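Local coordinates for protein luciferase-like monooxygenase (Streptomyces bottropensis, PDB 4US5) that probably acts as a monooxygenase of the bacterial luciferase family, using molecular oxygen to oxidise an organic substrate, at residues Y40-V45 with R104-I109. Sequence-based numbering, arbitrary orientation.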
loop_
_atom_site.group_PDB
_atom_site.type_symbol
_atom_site.label_atom_id
_atom_site.label_comp_id
_atom_site.label_asym_id
_atom_site.label_seq_id
_atom_site.Cartn_x
_atom_site.Cartn_y
_atom_site.Cartn_z
ATOM N N TYR B 40 11.852 -19.150 -7.957
ATOM C CA TYR B 40 12.352 -18.438 -6.768
ATOM C C TYR B 40 11.344 -18.556 -5.621
ATOM O O TYR B 40 10.125 -18.630 -5.845
ATOM C CB TYR B 40 12.679 -16.967 -7.123
ATOM C CG TYR B 40 13.956 -16.777 -7.927
ATOM C CD1 TYR B 40 14.024 -17.090 -9.261
ATOM C CD2 TYR B 40 15.082 -16.189 -7.342
ATOM C CE1 TYR B 40 15.201 -16.895 -9.989
ATOM C CE2 TYR B 40 16.259 -15.986 -8.042
ATOM C CZ TYR B 40 16.327 -16.345 -9.357
ATOM O OH TYR B 40 17.468 -16.166 -10.074
ATOM N N GLU B 41 11.835 -18.565 -4.394
ATOM C CA GLU B 41 10.999 -18.776 -3.208
ATOM C C GLU B 41 10.159 -17.567 -2.822
ATOM O O GLU B 41 8.970 -17.708 -2.528
ATOM C CB GLU B 41 11.830 -19.159 -1.975
ATOM C CG GLU B 41 12.668 -20.381 -2.147
ATOM C CD GLU B 41 11.870 -21.640 -2.391
ATOM O OE1 GLU B 41 10.757 -21.779 -1.788
ATOM O OE2 GLU B 41 12.338 -22.427 -3.251
ATOM N N ARG B 42 10.800 -16.388 -2.772
ATOM C CA ARG B 42 10.140 -15.139 -2.363
ATOM C C ARG B 42 10.718 -13.953 -3.115
ATOM O O ARG B 42 11.849 -13.994 -3.608
ATOM C CB ARG B 42 10.207 -14.899 -0.851
ATOM C CG ARG B 42 11.593 -14.560 -0.281
ATOM C CD ARG B 42 11.676 -14.800 1.219
ATOM N NE ARG B 42 11.730 -16.227 1.564
ATOM C CZ ARG B 42 10.870 -16.859 2.374
ATOM N NH1 ARG B 42 9.815 -16.237 2.901
ATOM N NH2 ARG B 42 11.055 -18.141 2.647
ATOM N N PHE B 43 9.932 -12.894 -3.172
ATOM C CA PHE B 43 10.307 -11.661 -3.838
ATOM C C PHE B 43 10.070 -10.564 -2.804
ATOM O O PHE B 43 8.924 -10.311 -2.408
ATOM C CB PHE B 43 9.427 -11.445 -5.058
ATOM C CG PHE B 43 9.867 -10.275 -5.930
ATOM C CD1 PHE B 43 9.520 -8.971 -5.600
ATOM C CD2 PHE B 43 10.642 -10.485 -7.043
ATOM C CE1 PHE B 43 9.930 -7.923 -6.375
ATOM C CE2 PHE B 43 11.038 -9.438 -7.832
ATOM C CZ PHE B 43 10.673 -8.153 -7.501
ATOM N N TRP B 44 11.144 -9.937 -2.348
ATOM C CA TRP B 44 11.030 -8.879 -1.388
ATOM C C TRP B 44 11.272 -7.530 -2.013
ATOM O O TRP B 44 12.139 -7.384 -2.879
ATOM C CB TRP B 44 12.044 -9.098 -0.268
ATOM C CG TRP B 44 11.663 -10.109 0.729
ATOM C CD1 TRP B 44 10.500 -10.823 0.790
ATOM C CD2 TRP B 44 12.471 -10.571 1.802
ATOM N NE1 TRP B 44 10.519 -11.663 1.863
ATOM C CE2 TRP B 44 11.710 -11.517 2.526
ATOM C CE3 TRP B 44 13.757 -10.248 2.253
ATOM C CZ2 TRP B 44 12.205 -12.201 3.622
ATOM C CZ3 TRP B 44 14.248 -10.920 3.370
ATOM C CH2 TRP B 44 13.466 -11.853 4.058
ATOM N N VAL B 45 10.566 -6.527 -1.519
ATOM C CA VAL B 45 10.723 -5.148 -1.973
ATOM C C VAL B 45 11.289 -4.322 -0.801
ATOM O O VAL B 45 10.698 -4.322 0.292
ATOM C CB VAL B 45 9.389 -4.554 -2.428
ATOM C CG1 VAL B 45 9.559 -3.109 -2.938
ATOM C CG2 VAL B 45 8.764 -5.411 -3.512
ATOM N N ARG B 104 0.603 -15.780 1.573
ATOM C CA ARG B 104 1.693 -15.520 0.640
ATOM C C ARG B 104 2.627 -14.364 1.048
ATOM O O ARG B 104 3.623 -14.094 0.335
ATOM C CB ARG B 104 1.156 -15.238 -0.734
ATOM C CG ARG B 104 0.498 -16.451 -1.400
ATOM C CD ARG B 104 0.049 -16.096 -2.798
ATOM N NE ARG B 104 1.172 -15.772 -3.640
ATOM C CZ ARG B 104 1.144 -14.899 -4.636
ATOM N NH1 ARG B 104 0.038 -14.206 -4.926
ATOM N NH2 ARG B 104 2.238 -14.672 -5.331
ATOM N N ILE B 105 2.313 -13.669 2.132
ATOM C CA ILE B 105 2.929 -12.357 2.402
ATOM C C ILE B 105 3.992 -12.460 3.495
ATOM O O ILE B 105 3.754 -13.023 4.580
ATOM C CB ILE B 105 1.871 -11.296 2.793
ATOM C CG1 ILE B 105 0.841 -11.116 1.690
ATOM C CG2 ILE B 105 2.527 -9.974 3.165
ATOM C CD1 ILE B 105 1.367 -10.706 0.321
ATOM N N ASP B 106 5.163 -11.906 3.204
ATOM C CA ASP B 106 6.229 -11.737 4.176
ATOM C C ASP B 106 6.256 -10.277 4.651
ATOM O O ASP B 106 6.263 -9.354 3.848
ATOM C CB ASP B 106 7.597 -12.038 3.533
ATOM C CG ASP B 106 7.780 -13.471 3.188
ATOM O OD1 ASP B 106 7.056 -14.351 3.760
ATOM O OD2 ASP B 106 8.682 -13.767 2.356
ATOM N N LEU B 107 6.338 -10.086 5.964
ATOM C CA LEU B 107 6.598 -8.814 6.536
ATOM C C LEU B 107 8.034 -8.781 7.073
ATOM O O LEU B 107 8.276 -9.061 8.263
ATOM C CB LEU B 107 5.588 -8.528 7.643
ATOM C CG LEU B 107 5.695 -7.241 8.443
ATOM C CD1 LEU B 107 6.014 -6.029 7.583
ATOM C CD2 LEU B 107 4.395 -7.000 9.208
ATOM N N GLY B 108 8.975 -8.480 6.195
ATOM C CA GLY B 108 10.347 -8.245 6.587
ATOM C C GLY B 108 10.504 -6.838 7.138
ATOM O O GLY B 108 9.961 -5.880 6.573
ATOM N N ILE B 109 11.222 -6.735 8.246
ATOM C CA ILE B 109 11.408 -5.483 8.993
ATOM C C ILE B 109 12.880 -5.170 8.984
ATOM O O ILE B 109 13.688 -6.045 9.251
ATOM C CB ILE B 109 10.970 -5.670 10.459
ATOM C CG1 ILE B 109 9.486 -5.979 10.544
ATOM C CG2 ILE B 109 11.322 -4.445 11.297
ATOM C CD1 ILE B 109 8.590 -4.949 9.916
#
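D106 accepts hydrogen bonds from both R42 and W44 inside the parallel beta barrel of this luciferase-like monooxygenase, a member of the TIM-barrel clan. The two strands, 42-45 and 105-110, are not paired with each other. Strand 74-81 lies between them and pairs with both. W44 and D106 therefore stand 7.9 Å apart, CA to CA, and the close contacts are between side chains. All three touching residues are buried.

The salt bridge runs from R42 NH1 to D106 OD2, 2.8 Å apart. The oxygen is met on its syn side, with the donor 28° out of the carboxylate plane. It lies close to the guanidinium plane, at the edge of that group. R42 is shared with other acids: its NH2 bridges to E309, and its NH1 also meets the sulfonate of a bound EPE molecule. EPE probably comes from the crystallisation liquor, but it may mark a pocket here. D106 OD1 is held by R74 of the intervening strand. Both carboxylate oxygens are thus engaged by arginines.

The second bond is neutral on the donor side. W44 NE1 gives its hydrogen to D106 OD2 over 2.8 Å, at a fairly straight 165°. Here the anti lone pair is used. The carboxylate stands nearly perpendicular to the indole, which meets it edge-on. CG of W44 lies beside the backbone N and CD1 is turned to the same side as CA; together these bring the indole nitrogen to the aspartate. The ring also packs edge-to-face with W169 of strand 167-172.

R42 also packs on the indole. Its CD lies over one face of the W44 ring, 3.1 Å above the plane and displaced toward the rim. The chain bends at chi3 (74°), which lifts NE off the ring; the guanidinium then turns back to D106. Separately, R42 CD comes within 3.4 Å of D106 OD2.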